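Cpftsy (Physcomitrella patens, PDB 4AK9) is a chloroplast SIMIBI GTPase of the FtsY family that probably serves as the signal recognition particle receptor in protein transport and chloroplast biogenesis. Local coordinates at residues D71-D76 / G80-G85; R183-L188 / K225-K230; T270-T275 / G279-V284; N138-E143 / V202-T207; N250-A255 / V285-I290. All coordinates share one frame; numbering follows the deposited sequence.

Interaction 1: D71-D76 / G80-G85; sequences DTIRKD and GRLKSG
Asp76 and Leu82 make the central contact. The backbone O of Asp76 accepts the Leu82 N at 3.3 Å, with an N-H...O angle of 149°. The donor sits above the carbonyl plane, 58° out of it. Arg81 N reaches the same Asp76 O at 2.9 Å, but this bond is weak and bent. On the apolar side, Leu82 CD1 lies 3.6 Å from Asp76 CB. The same methyl also meets Ile73 CG2 at 4.0 Å, where the two side chains cross at about a right angle. Arg81 NH1 is modelled against the Asp76 carboxylate. The atoms sit too close there, so an ion pair is plausible but its geometry is doubtful.

Gly80 lets the chain turn this way. Its positive phi ends helix 63-78 in a Schellman motif. Further on, Ser84 OG binds Gln87 N and so N-caps helix 85-101. Leu82 also touches Ala91 of that helix, and Ile73 packs on Leu49 and Ile88. The contact is thus the turn that joins helix 63-78 to helix 85-101 in the helical bundle. Leu82 N, and weakly Arg81 N, satisfy the Asp76 carbonyl, so the turn is held mainly by backbone, without need of the doubtful ion pair.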
# COMPACT_ATOMS: atom_id res chain seq x y z
N ASP A 71 -2.78 10.15 -16.40
CA ASP A 71 -2.96 11.53 -16.88
C ASP A 71 -2.43 11.69 -18.30
O ASP A 71 -3.06 12.32 -19.13
CB ASP A 71 -2.32 12.53 -15.93
CG ASP A 71 -3.05 13.87 -15.90
OD1 ASP A 71 -4.27 13.92 -16.20
OD2 ASP A 71 -2.41 14.89 -15.57
N THR A 72 -1.28 11.07 -18.58
CA THR A 72 -0.74 11.05 -19.95
C THR A 72 -1.72 10.41 -20.96
O THR A 72 -1.87 10.89 -22.10
CB THR A 72 0.61 10.29 -19.95
OG1 THR A 72 1.50 10.90 -19.01
CG2 THR A 72 1.23 10.33 -21.32
N ILE A 73 -2.37 9.33 -20.55
CA ILE A 73 -3.37 8.66 -21.37
C ILE A 73 -4.57 9.57 -21.61
O ILE A 73 -5.09 9.64 -22.74
CB ILE A 73 -3.83 7.35 -20.71
CG1 ILE A 73 -2.66 6.36 -20.63
CG2 ILE A 73 -5.04 6.73 -21.44
CD1 ILE A 73 -3.00 5.13 -19.81
N ARG A 74 -5.04 10.24 -20.55
CA ARG A 74 -6.15 11.19 -20.66
C ARG A 74 -5.85 12.27 -21.71
O ARG A 74 -6.74 12.60 -22.51
CB ARG A 74 -6.48 11.86 -19.30
CG ARG A 74 -6.87 10.89 -18.17
CD ARG A 74 -7.18 11.61 -16.82
NE ARG A 74 -7.18 10.66 -15.70
CZ ARG A 74 -8.25 10.00 -15.25
NH1 ARG A 74 -9.44 10.20 -15.80
NH2 ARG A 74 -8.13 9.13 -14.23
N LYS A 75 -4.64 12.84 -21.69
CA LYS A 75 -4.25 13.90 -22.65
C LYS A 75 -4.22 13.35 -24.07
O LYS A 75 -4.69 14.00 -25.01
CB LYS A 75 -2.88 14.51 -22.36
CG LYS A 75 -2.55 14.74 -20.90
CD LYS A 75 -3.12 16.02 -20.35
CE LYS A 75 -2.56 16.26 -18.96
NZ LYS A 75 -2.90 17.62 -18.42
N ASP A 76 -3.63 12.17 -24.24
CA ASP A 76 -3.53 11.54 -25.56
C ASP A 76 -4.92 11.22 -26.13
O ASP A 76 -5.14 11.28 -27.36
CB ASP A 76 -2.65 10.28 -25.51
CG ASP A 76 -1.17 10.59 -25.26
OD1 ASP A 76 -0.79 11.78 -25.25
OD2 ASP A 76 -0.38 9.64 -25.09
N GLY A 80 -6.77 13.05 -29.51
CA GLY A 80 -7.10 12.22 -30.66
C GLY A 80 -6.09 11.14 -31.00
O GLY A 80 -6.31 10.38 -31.95
N ARG A 81 -5.00 11.06 -30.24
CA ARG A 81 -3.96 10.06 -30.49
C ARG A 81 -4.39 8.64 -30.11
O ARG A 81 -3.95 7.66 -30.72
CB ARG A 81 -2.64 10.43 -29.80
CG ARG A 81 -2.20 11.86 -30.08
CD ARG A 81 -0.76 12.11 -29.67
NE ARG A 81 -0.60 13.50 -29.27
CZ ARG A 81 -0.72 13.91 -28.01
NH1 ARG A 81 -0.97 13.02 -27.06
NH2 ARG A 81 -0.57 15.19 -27.69
N LEU A 82 -5.27 8.52 -29.12
CA LEU A 82 -5.75 7.22 -28.69
C LEU A 82 -7.27 7.09 -28.88
O LEU A 82 -8.03 7.93 -28.38
CB LEU A 82 -5.39 6.97 -27.20
CG LEU A 82 -3.92 7.00 -26.78
CD1 LEU A 82 -3.85 6.92 -25.23
CD2 LEU A 82 -3.15 5.85 -27.42
N LYS A 83 -7.73 6.03 -29.53
CA LYS A 83 -9.14 5.90 -29.90
C LYS A 83 -9.71 4.54 -29.68
O LYS A 83 -10.78 4.21 -30.20
CB LYS A 83 -9.35 6.21 -31.39
CG LYS A 83 -8.99 7.59 -31.79
CD LYS A 83 -9.13 7.70 -33.29
CE LYS A 83 -8.58 9.02 -33.77
NZ LYS A 83 -9.29 10.15 -33.11
N SER A 84 -9.00 3.71 -28.95
CA SER A 84 -9.51 2.39 -28.71
C SER A 84 -8.93 1.79 -27.43
O SER A 84 -7.88 2.23 -26.94
CB SER A 84 -9.20 1.46 -29.89
OG SER A 84 -7.87 0.99 -29.81
N GLY A 85 -9.64 0.80 -26.90
CA GLY A 85 -9.16 0.01 -25.77
C GLY A 85 -7.76 -0.54 -25.96
O GLY A 85 -6.88 -0.31 -25.12

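Interaction 2: R183-L188 / K225-K230; sequences RPAAVL and KRAVSK
The first torsions of Leu188 and Val228 bring their side chains together. In Leu188, chi1 of -65° sets CG trans to the carbonyl carbon. In Val228, chi1 of 163° sends CG1 trans to the backbone N and leaves CG2 beside that N. The CG2 methyl is the one that touches. It lies 3.9 Å from Leu188 CB and 4.1 Å from Leu188 CD1, so it rests alongside the base and one branch of the leucine. The two side chains meet at a slant.

A second pair closes the approach. Ala185 CB and Ala227 CB are 4.0 Å apart. Ala227 CB also comes within 3.7 Å of Ala185 O. With only methyl groups between them, the backbones can come close, and the CA atoms of Ala185 and Ala227 are 5.7 Å apart. No hydrogen bond joins the two segments. Their contact is apolar packing. Lys225 NZ donates to Ser229 OG at 2.8 Å within one helix, on a side turned from the contact.

The contact joins helix 184-197 to helix 215-231 in the GTPase domain. Leu188 and Pro184 also touch Cys224, one residue before the segment 225-230, and Val228 leans on Ala235 in the loop after that helix. Strand 202-205 comes between the two helices in the chain, and Leu188 packs on its Cys205.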
# COMPACT_ATOMS: atom_id res chain seq x y z
N ARG A 183 33.43 -4.53 16.11
CA ARG A 183 32.87 -3.36 15.45
C ARG A 183 32.85 -3.59 13.96
O ARG A 183 33.83 -4.08 13.39
CB ARG A 183 33.69 -2.10 15.75
CG ARG A 183 34.41 -2.13 17.08
CD ARG A 183 33.44 -2.38 18.22
NE ARG A 183 32.88 -1.16 18.77
CZ ARG A 183 32.00 -1.13 19.76
NH1 ARG A 183 31.57 -2.27 20.30
NH2 ARG A 183 31.55 0.03 20.21
N PRO A 184 31.75 -3.23 13.32
CA PRO A 184 31.46 -3.43 11.90
C PRO A 184 32.47 -2.75 11.00
O PRO A 184 32.93 -3.38 10.05
CB PRO A 184 30.09 -2.76 11.72
CG PRO A 184 29.50 -2.74 13.09
CD PRO A 184 30.63 -2.59 14.03
N ALA A 185 32.78 -1.49 11.29
CA ALA A 185 33.74 -0.74 10.47
C ALA A 185 35.08 -1.47 10.35
O ALA A 185 35.64 -1.56 9.25
CB ALA A 185 33.92 0.68 11.01
N ALA A 186 35.57 -2.02 11.47
CA ALA A 186 36.84 -2.74 11.47
C ALA A 186 36.78 -4.04 10.65
O ALA A 186 37.75 -4.41 9.99
CB ALA A 186 37.30 -3.02 12.89
N VAL A 187 35.65 -4.74 10.72
CA VAL A 187 35.45 -5.94 9.92
C VAL A 187 35.48 -5.60 8.45
O VAL A 187 36.13 -6.28 7.65
CB VAL A 187 34.08 -6.61 10.24
CG1 VAL A 187 33.81 -7.79 9.30
CG2 VAL A 187 34.04 -7.05 11.69
N LEU A 188 34.74 -4.55 8.08
CA LEU A 188 34.70 -4.15 6.69
C LEU A 188 36.08 -3.74 6.17
O LEU A 188 36.46 -4.08 5.05
CB LEU A 188 33.64 -3.05 6.46
CG LEU A 188 32.18 -3.46 6.72
CD1 LEU A 188 31.20 -2.50 6.05
CD2 LEU A 188 31.92 -4.85 6.19
N LYS A 225 30.91 3.18 5.81
CA LYS A 225 31.20 3.71 4.49
C LYS A 225 32.58 4.34 4.50
O LYS A 225 33.37 4.14 3.57
CB LYS A 225 30.15 4.73 4.04
CG LYS A 225 30.17 4.99 2.54
CD LYS A 225 30.18 6.48 2.19
CE LYS A 225 31.56 7.14 2.41
NZ LYS A 225 32.48 7.16 1.20
N ARG A 226 32.89 5.08 5.56
CA ARG A 226 34.19 5.79 5.64
C ARG A 226 35.37 4.84 5.73
O ARG A 226 36.39 5.05 5.07
CB ARG A 226 34.21 6.75 6.80
CG ARG A 226 33.32 7.96 6.61
CD ARG A 226 33.49 8.90 7.80
NE ARG A 226 32.32 9.75 7.93
CZ ARG A 226 31.48 9.70 8.96
NH1 ARG A 226 31.70 8.86 9.97
NH2 ARG A 226 30.43 10.52 8.98
N ALA A 227 35.24 3.80 6.56
CA ALA A 227 36.25 2.76 6.67
C ALA A 227 36.50 2.04 5.36
O ALA A 227 37.64 1.72 5.04
CB ALA A 227 35.88 1.77 7.74
N VAL A 228 35.43 1.76 4.62
CA VAL A 228 35.57 1.11 3.33
C VAL A 228 36.33 2.02 2.36
O VAL A 228 37.28 1.56 1.71
CB VAL A 228 34.16 0.70 2.73
CG1 VAL A 228 34.25 0.40 1.25
CG2 VAL A 228 33.62 -0.52 3.47
N SER A 229 35.92 3.29 2.26
CA SER A 229 36.59 4.23 1.34
C SER A 229 38.05 4.53 1.72
O SER A 229 38.87 4.81 0.86
CB SER A 229 35.82 5.55 1.23
OG SER A 229 34.56 5.33 0.59
N LYS A 230 38.34 4.48 3.00
CA LYS A 230 39.73 4.67 3.45
C LYS A 230 40.60 3.47 3.05
O LYS A 230 41.76 3.64 2.64
CB LYS A 230 39.78 4.87 4.95
CG LYS A 230 41.18 4.96 5.51
CD LYS A 230 41.14 5.41 6.94
CE LYS A 230 42.47 5.15 7.62
NZ LYS A 230 42.45 5.66 9.02

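Interaction 3: T270-T275 / G279-V284; sequences TKLDGT and GCVVSV
Cys280 O accepts the backbone N of Val284 at 2.9 Å, a sound bond within the first turn of helix 280-288. Ser283 N likewise binds Gly279 O at 3.1 Å. These bonds hold Cys280 and Val281 in place to meet Leu272.

Leu272 sits in a short 3-10 turn, and its side chain reaches out to the helix. The two branches of the leucine take different partners. CD1 touches Val281 CG2 at 4.1 Å, and CD2 lies 4.3 Å from Cys280 SG. The leucine therefore spans two successive residues of the helix. Its chi1 of -73° puts CG trans to the carbonyl carbon, and the fork at CG then divides between them. Leu272 and Val281 approach at a slant. The valine offers the methyl that stands beside its own backbone N. No polar bond links the two segments, and all three touching side chains are buried.

The pocket has more walls. Leu272 also packs on Phe23 and on Val295 of strand 292-296, while Cys280 and Val281 touch Leu269 of strand 266-270.

Lys271, next to the leucine, forms a salt bridge with Asp244. The contact joins the loop that carries both residues to the start of the following helix. The sequence Thr-Lys-Leu-Asp, which begins at the last residue of strand 266-270, is consistent with the TKxD guanine-specificity motif of SRP GTPases.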
# COMPACT_ATOMS: atom_id res chain seq x y z
N THR A 270 12.89 -7.82 -2.77
CA THR A 270 12.77 -9.26 -2.56
C THR A 270 11.31 -9.71 -2.37
O THR A 270 10.41 -8.87 -2.15
CB THR A 270 13.53 -9.69 -1.28
OG1 THR A 270 12.96 -9.00 -0.16
CG2 THR A 270 15.02 -9.35 -1.37
N LYS A 271 11.11 -11.02 -2.42
CA LYS A 271 9.84 -11.66 -2.06
C LYS A 271 8.65 -11.20 -2.90
O LYS A 271 7.51 -11.18 -2.43
CB LYS A 271 9.55 -11.42 -0.59
CG LYS A 271 10.63 -12.02 0.32
CD LYS A 271 10.50 -11.52 1.75
CE LYS A 271 9.19 -11.97 2.40
NZ LYS A 271 9.04 -11.48 3.81
N LEU A 272 8.91 -10.87 -4.15
CA LEU A 272 7.85 -10.33 -4.98
C LEU A 272 6.85 -11.40 -5.44
O LEU A 272 5.72 -11.09 -5.83
CB LEU A 272 8.44 -9.58 -6.17
CG LEU A 272 9.06 -8.23 -5.77
CD1 LEU A 272 9.90 -7.65 -6.90
CD2 LEU A 272 7.95 -7.22 -5.37
N ASP A 273 7.24 -12.66 -5.37
CA ASP A 273 6.32 -13.74 -5.72
C ASP A 273 5.18 -13.86 -4.69
O ASP A 273 4.12 -14.42 -4.99
CB ASP A 273 7.09 -15.04 -5.79
CG ASP A 273 7.92 -15.28 -4.56
OD1 ASP A 273 8.83 -14.44 -4.28
OD2 ASP A 273 7.66 -16.29 -3.88
N GLY A 274 5.38 -13.31 -3.50
CA GLY A 274 4.38 -13.42 -2.44
C GLY A 274 3.34 -12.32 -2.36
O GLY A 274 2.49 -12.32 -1.46
N THR A 275 3.39 -11.37 -3.28
CA THR A 275 2.51 -10.21 -3.19
C THR A 275 1.87 -9.85 -4.53
O THR A 275 2.43 -10.13 -5.59
CB THR A 275 3.27 -8.97 -2.59
OG1 THR A 275 2.34 -7.90 -2.36
CG2 THR A 275 4.38 -8.50 -3.52
N GLY A 279 3.44 -3.33 -8.39
CA GLY A 279 3.54 -1.96 -8.87
C GLY A 279 4.50 -1.14 -8.02
O GLY A 279 4.98 -0.08 -8.43
N CYS A 280 4.83 -1.64 -6.81
CA CYS A 280 5.76 -0.92 -5.94
C CYS A 280 7.13 -0.74 -6.60
O CYS A 280 7.84 0.24 -6.32
CB CYS A 280 5.91 -1.61 -4.56
SG CYS A 280 6.78 -3.19 -4.60
N VAL A 281 7.50 -1.64 -7.50
CA VAL A 281 8.72 -1.48 -8.30
C VAL A 281 8.70 -0.15 -9.07
O VAL A 281 9.72 0.58 -9.13
CB VAL A 281 8.88 -2.65 -9.28
CG1 VAL A 281 10.06 -2.43 -10.23
CG2 VAL A 281 9.05 -3.95 -8.50
N VAL A 282 7.58 0.15 -9.71
CA VAL A 282 7.47 1.37 -10.49
C VAL A 282 7.46 2.59 -9.59
O VAL A 282 8.15 3.58 -9.84
CB VAL A 282 6.18 1.32 -11.37
CG1 VAL A 282 6.10 2.59 -12.27
CG2 VAL A 282 6.19 0.05 -12.19
N SER A 283 6.71 2.51 -8.51
CA SER A 283 6.60 3.62 -7.58
C SER A 283 7.94 4.00 -6.96
O SER A 283 8.23 5.19 -6.80
CB SER A 283 5.62 3.27 -6.47
OG SER A 283 4.33 3.00 -7.03
N VAL A 284 8.73 3.00 -6.59
CA VAL A 284 10.03 3.31 -5.98
C VAL A 284 10.98 3.97 -6.98
O VAL A 284 11.67 4.94 -6.65
CB VAL A 284 10.66 2.09 -5.20
CG1 VAL A 284 11.31 1.12 -6.13
CG2 VAL A 284 11.72 2.59 -4.23

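Interaction 4: N138-E143 / V202-T207; sequences NRFKKE and VVLCDT
A helix packs here on the face of the central, mostly parallel sheet of the GTPase domain. Phe140, near the end of helix 126-142, meets Val202 and Leu204 of strand 202-205. The strand residues alternate, so Val202 and Leu204 point to the helix and Val203 between them does not.

Val202 lies over one face of the ring. Its CG2 is 4.1 Å from Phe140 CE1 and is offset toward the rim. Its CG1 is 4.1 Å from Phe140 CE2. The valine thus spans the ring with both methyls, and the two side chains cross at about a right angle. Leu204 comes in at a slant to the ring. Its CD1 is 3.9 Å from Phe140 CE2, and its CD2 is 4.1 Å from Phe140 CD2. In Phe140, CG lies trans to the carbonyl carbon (chi1 -75°), which lays the ring against Val202 and Leu204.

Leu119 of strand 117-123 and Val147 of strand 147-150 also touch the ring, so three neighbouring strands share it. An alanine in place of Phe140 would probably leave a gap over Val202 and Leu204 and loosen the hold of this helix end on the sheet.

Beyond the strand, Thr207 O accepts Lys129 NZ, in the first turn of helix 126-142 and part of the probable P-loop. The sequence Asp-Thr-Ser-Gly-Arg that starts at Asp206 is consistent with the G3 motif of SRP GTPases. Helix-on-sheet packing of this kind is characteristic of the P-loop NTPase fold.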
# COMPACT_ATOMS: atom_id res chain seq x y z
N ASN A 138 26.37 -16.15 -5.52
CA ASN A 138 26.16 -17.28 -6.40
C ASN A 138 26.20 -16.84 -7.86
O ASN A 138 26.73 -17.55 -8.72
CB ASN A 138 24.83 -17.96 -6.06
CG ASN A 138 24.43 -18.99 -7.10
OD1 ASN A 138 24.94 -20.11 -7.11
ND2 ASN A 138 23.49 -18.62 -7.98
N ARG A 139 25.66 -15.66 -8.15
CA ARG A 139 25.77 -15.11 -9.50
C ARG A 139 27.21 -14.82 -9.91
O ARG A 139 27.60 -15.09 -11.05
CB ARG A 139 24.93 -13.82 -9.66
CG ARG A 139 23.45 -14.07 -9.67
CD ARG A 139 22.67 -12.78 -9.95
NE ARG A 139 22.91 -12.29 -11.30
CZ ARG A 139 22.31 -12.76 -12.39
NH1 ARG A 139 21.42 -13.74 -12.32
NH2 ARG A 139 22.60 -12.22 -13.57
N PHE A 140 27.99 -14.24 -9.01
CA PHE A 140 29.38 -13.95 -9.33
C PHE A 140 30.20 -15.21 -9.54
O PHE A 140 31.01 -15.30 -10.47
CB PHE A 140 30.01 -13.10 -8.22
CG PHE A 140 29.57 -11.66 -8.24
CD1 PHE A 140 29.88 -10.85 -9.32
CD2 PHE A 140 28.88 -11.13 -7.17
CE1 PHE A 140 29.47 -9.52 -9.34
CE2 PHE A 140 28.48 -9.80 -7.18
CZ PHE A 140 28.77 -9.00 -8.25
N LYS A 141 29.99 -16.18 -8.66
CA LYS A 141 30.69 -17.48 -8.73
C LYS A 141 30.42 -18.21 -10.04
O LYS A 141 31.32 -18.80 -10.63
CB LYS A 141 30.30 -18.36 -7.54
CG LYS A 141 30.87 -17.82 -6.22
CD LYS A 141 32.39 -17.62 -6.34
CE LYS A 141 33.04 -17.20 -5.03
NZ LYS A 141 34.52 -16.96 -5.16
N LYS A 142 29.18 -18.14 -10.51
CA LYS A 142 28.81 -18.77 -11.77
C LYS A 142 29.51 -18.13 -12.95
O LYS A 142 29.64 -18.74 -14.01
CB LYS A 142 27.28 -18.74 -11.95
CG LYS A 142 26.56 -19.89 -11.26
CD LYS A 142 25.10 -19.56 -11.03
CE LYS A 142 24.41 -19.11 -12.32
NZ LYS A 142 23.45 -17.96 -12.11
N GLU A 143 29.97 -16.90 -12.78
CA GLU A 143 30.70 -16.21 -13.84
C GLU A 143 32.22 -16.23 -13.68
O GLU A 143 32.93 -15.54 -14.41
CB GLU A 143 30.17 -14.78 -13.99
CG GLU A 143 28.77 -14.74 -14.58
CD GLU A 143 28.29 -13.31 -14.89
OE1 GLU A 143 28.53 -12.40 -14.06
OE2 GLU A 143 27.66 -13.13 -15.96
N VAL A 202 35.68 -9.14 -6.08
CA VAL A 202 34.49 -8.45 -5.55
C VAL A 202 34.41 -8.73 -4.07
O VAL A 202 34.67 -9.86 -3.65
CB VAL A 202 33.19 -9.00 -6.19
CG1 VAL A 202 31.99 -8.37 -5.53
CG2 VAL A 202 33.14 -8.71 -7.69
N VAL A 203 34.09 -7.71 -3.28
CA VAL A 203 33.83 -7.88 -1.87
C VAL A 203 32.35 -7.55 -1.64
O VAL A 203 31.89 -6.48 -2.04
CB VAL A 203 34.64 -6.92 -1.01
CG1 VAL A 203 34.31 -7.11 0.47
CG2 VAL A 203 36.14 -7.09 -1.27
N LEU A 204 31.63 -8.46 -1.00
CA LEU A 204 30.20 -8.28 -0.70
C LEU A 204 30.05 -8.03 0.79
O LEU A 204 30.27 -8.92 1.60
CB LEU A 204 29.41 -9.53 -1.11
CG LEU A 204 28.71 -9.64 -2.47
CD1 LEU A 204 29.27 -8.69 -3.49
CD2 LEU A 204 28.64 -11.08 -3.04
N CYS A 205 29.68 -6.81 1.17
CA CYS A 205 29.63 -6.41 2.61
C CYS A 205 28.23 -6.42 3.19
O CYS A 205 27.33 -5.78 2.66
CB CYS A 205 30.17 -4.98 2.78
SG CYS A 205 31.86 -4.73 2.18
N ASP A 206 28.05 -7.11 4.31
CA ASP A 206 26.81 -6.98 5.07
C ASP A 206 26.97 -5.83 6.04
O ASP A 206 28.09 -5.48 6.41
CB ASP A 206 26.50 -8.26 5.82
CG ASP A 206 25.04 -8.35 6.27
OD1 ASP A 206 24.23 -7.47 5.88
OD2 ASP A 206 24.71 -9.32 6.99
N THR A 207 25.86 -5.20 6.43
CA THR A 207 25.90 -4.08 7.37
C THR A 207 24.75 -4.21 8.35
O THR A 207 23.76 -4.92 8.09
CB THR A 207 25.74 -2.71 6.65
OG1 THR A 207 24.49 -2.70 5.91
CG2 THR A 207 26.89 -2.45 5.69

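Interaction 5: N250-A255 / V285-I290; sequences NMLAQA and VDELSI
Leu252 and Glu287 have their CA atoms 8.4 Å apart, and Ala255 and Leu288 follow at 8.3 Å, so two short helical segments pack side by side. The contact belongs to the alpha/beta fold of the GTPase domain. It pairs helix 251-261 with the end of helix 280-288.

Leu252 touches Glu287 through the aliphatic part of the acid. Leu252 CD2 is 4.0 Å from Glu287 CG, and the side chains cross at about a right angle. The glutamate chain bends at chi2, -73°. Its carboxylate finds its partner outside the two segments, in a salt bridge from OE1 to Arg256 NH2.

Helix 280-288 ends at Leu288, and Ser289 follows with a positive phi of 56°. Ser289 N still binds Val285 O at 2.9 Å, which closes the last turn.

Both helices rest on the sheet. Ala255 packs on Leu241 of strand 238-244, and Leu288 packs on Phe267 of strand 266-270. In segment 250-255, Asn250 and Ala253 pack on Pro63 of the second subunit, and Asn250 ND2 donates to Asp60 OD1 of that subunit.

Between the two helices Ala255 offers only a methyl group, and Leu288 uses a single branch to meet it. Leu288 CD1 lies 3.6 Å from Ala255 CB and 4.0 Å from Ala255 C, so it touches the backbone as well.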
# COMPACT_ATOMS: atom_id res chain seq x y z
N ASN A 250 4.64 0.62 1.19
CA ASN A 250 5.13 0.96 2.53
C ASN A 250 6.64 0.95 2.65
O ASN A 250 7.17 1.56 3.58
CB ASN A 250 4.45 0.05 3.58
CG ASN A 250 2.99 0.35 3.71
OD1 ASN A 250 2.55 1.53 3.62
ND2 ASN A 250 2.19 -0.70 3.88
N MET A 251 7.32 0.32 1.70
CA MET A 251 8.79 0.33 1.67
C MET A 251 9.41 1.70 1.38
O MET A 251 10.59 1.90 1.66
CB MET A 251 9.34 -0.66 0.63
CG MET A 251 9.30 -0.09 -0.81
SD MET A 251 9.70 -1.23 -2.14
CE MET A 251 9.08 -2.81 -1.61
N LEU A 252 8.63 2.64 0.84
CA LEU A 252 9.16 3.97 0.52
C LEU A 252 9.67 4.72 1.75
O LEU A 252 10.63 5.47 1.63
CB LEU A 252 8.11 4.84 -0.20
CG LEU A 252 8.13 4.99 -1.72
CD1 LEU A 252 8.35 3.69 -2.44
CD2 LEU A 252 6.81 5.64 -2.19
N ALA A 253 9.04 4.50 2.91
CA ALA A 253 9.46 5.20 4.14
C ALA A 253 10.89 4.83 4.53
O ALA A 253 11.76 5.70 4.70
CB ALA A 253 8.48 4.93 5.29
N GLN A 254 11.17 3.53 4.62
CA GLN A 254 12.51 3.10 4.98
C GLN A 254 13.52 3.39 3.84
O GLN A 254 14.70 3.63 4.10
CB GLN A 254 12.53 1.63 5.43
CG GLN A 254 12.25 0.68 4.33
CD GLN A 254 12.01 -0.72 4.82
OE1 GLN A 254 12.84 -1.60 4.61
NE2 GLN A 254 10.87 -0.95 5.49
N ALA A 255 13.06 3.42 2.59
CA ALA A 255 13.97 3.74 1.49
C ALA A 255 14.46 5.19 1.53
O ALA A 255 15.64 5.50 1.28
CB ALA A 255 13.35 3.44 0.16
N VAL A 285 10.99 3.50 -8.21
CA VAL A 285 11.86 4.10 -9.23
C VAL A 285 11.40 5.52 -9.53
O VAL A 285 12.20 6.45 -9.58
CB VAL A 285 11.89 3.25 -10.51
CG1 VAL A 285 12.66 4.00 -11.65
CG2 VAL A 285 12.55 1.90 -10.21
N ASP A 286 10.08 5.69 -9.69
CA ASP A 286 9.48 6.99 -9.96
C ASP A 286 9.73 8.01 -8.84
O ASP A 286 10.17 9.15 -9.10
CB ASP A 286 7.97 6.83 -10.20
CG ASP A 286 7.29 8.16 -10.52
OD1 ASP A 286 7.90 8.99 -11.24
OD2 ASP A 286 6.16 8.39 -10.01
N GLU A 287 9.50 7.62 -7.59
CA GLU A 287 9.62 8.54 -6.48
C GLU A 287 11.04 8.83 -6.08
O GLU A 287 11.34 9.96 -5.67
CB GLU A 287 8.85 8.02 -5.25
CG GLU A 287 7.31 8.03 -5.40
CD GLU A 287 6.72 9.44 -5.32
OE1 GLU A 287 7.23 10.26 -4.51
OE2 GLU A 287 5.77 9.75 -6.09
N LEU A 288 11.94 7.83 -6.17
CA LEU A 288 13.30 7.99 -5.63
C LEU A 288 14.38 8.27 -6.68
O LEU A 288 15.52 8.65 -6.34
CB LEU A 288 13.74 6.79 -4.73
CG LEU A 288 12.90 6.41 -3.48
CD1 LEU A 288 13.82 6.06 -2.33
CD2 LEU A 288 11.93 7.50 -3.04
N SER A 289 14.03 8.09 -7.95
CA SER A 289 14.96 8.34 -9.05
C SER A 289 16.26 7.53 -8.91
O SER A 289 17.34 8.02 -9.27
CB SER A 289 15.27 9.85 -9.15
OG SER A 289 14.06 10.63 -9.23
N ILE A 290 16.15 6.30 -8.39
CA ILE A 290 17.28 5.37 -8.21
C ILE A 290 16.81 4.03 -8.77
O ILE A 290 15.64 3.65 -8.54
CB ILE A 290 17.58 5.20 -6.71
CG1 ILE A 290 18.19 6.50 -6.15
CG2 ILE A 290 18.54 4.02 -6.45
CD1 ILE A 290 18.12 6.53 -4.64

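Overall arrangement
Interaction 1 comes first along the chain and lies in the helical bundle, its centre about 31 Å from the centre of the chain. The other four lie in the GTPase domain. Interactions 2 and 4 alternate along the chain and touch each other, with centres about 18 Å apart. Interaction 3 is nested inside the loop closed by interaction 5. Both use helix 280-288, and their centres are about 11 Å apart. Interactions 1 and 2 are on opposite sides of the chain's centre, with centres about 53 Å apart. Interactions 2 and 5 join helices, interaction 4 sets a helix on the sheet, interaction 3 ties a loop to a helix, and interaction 1 shapes a turn in the bundle, apart from the GTPase core.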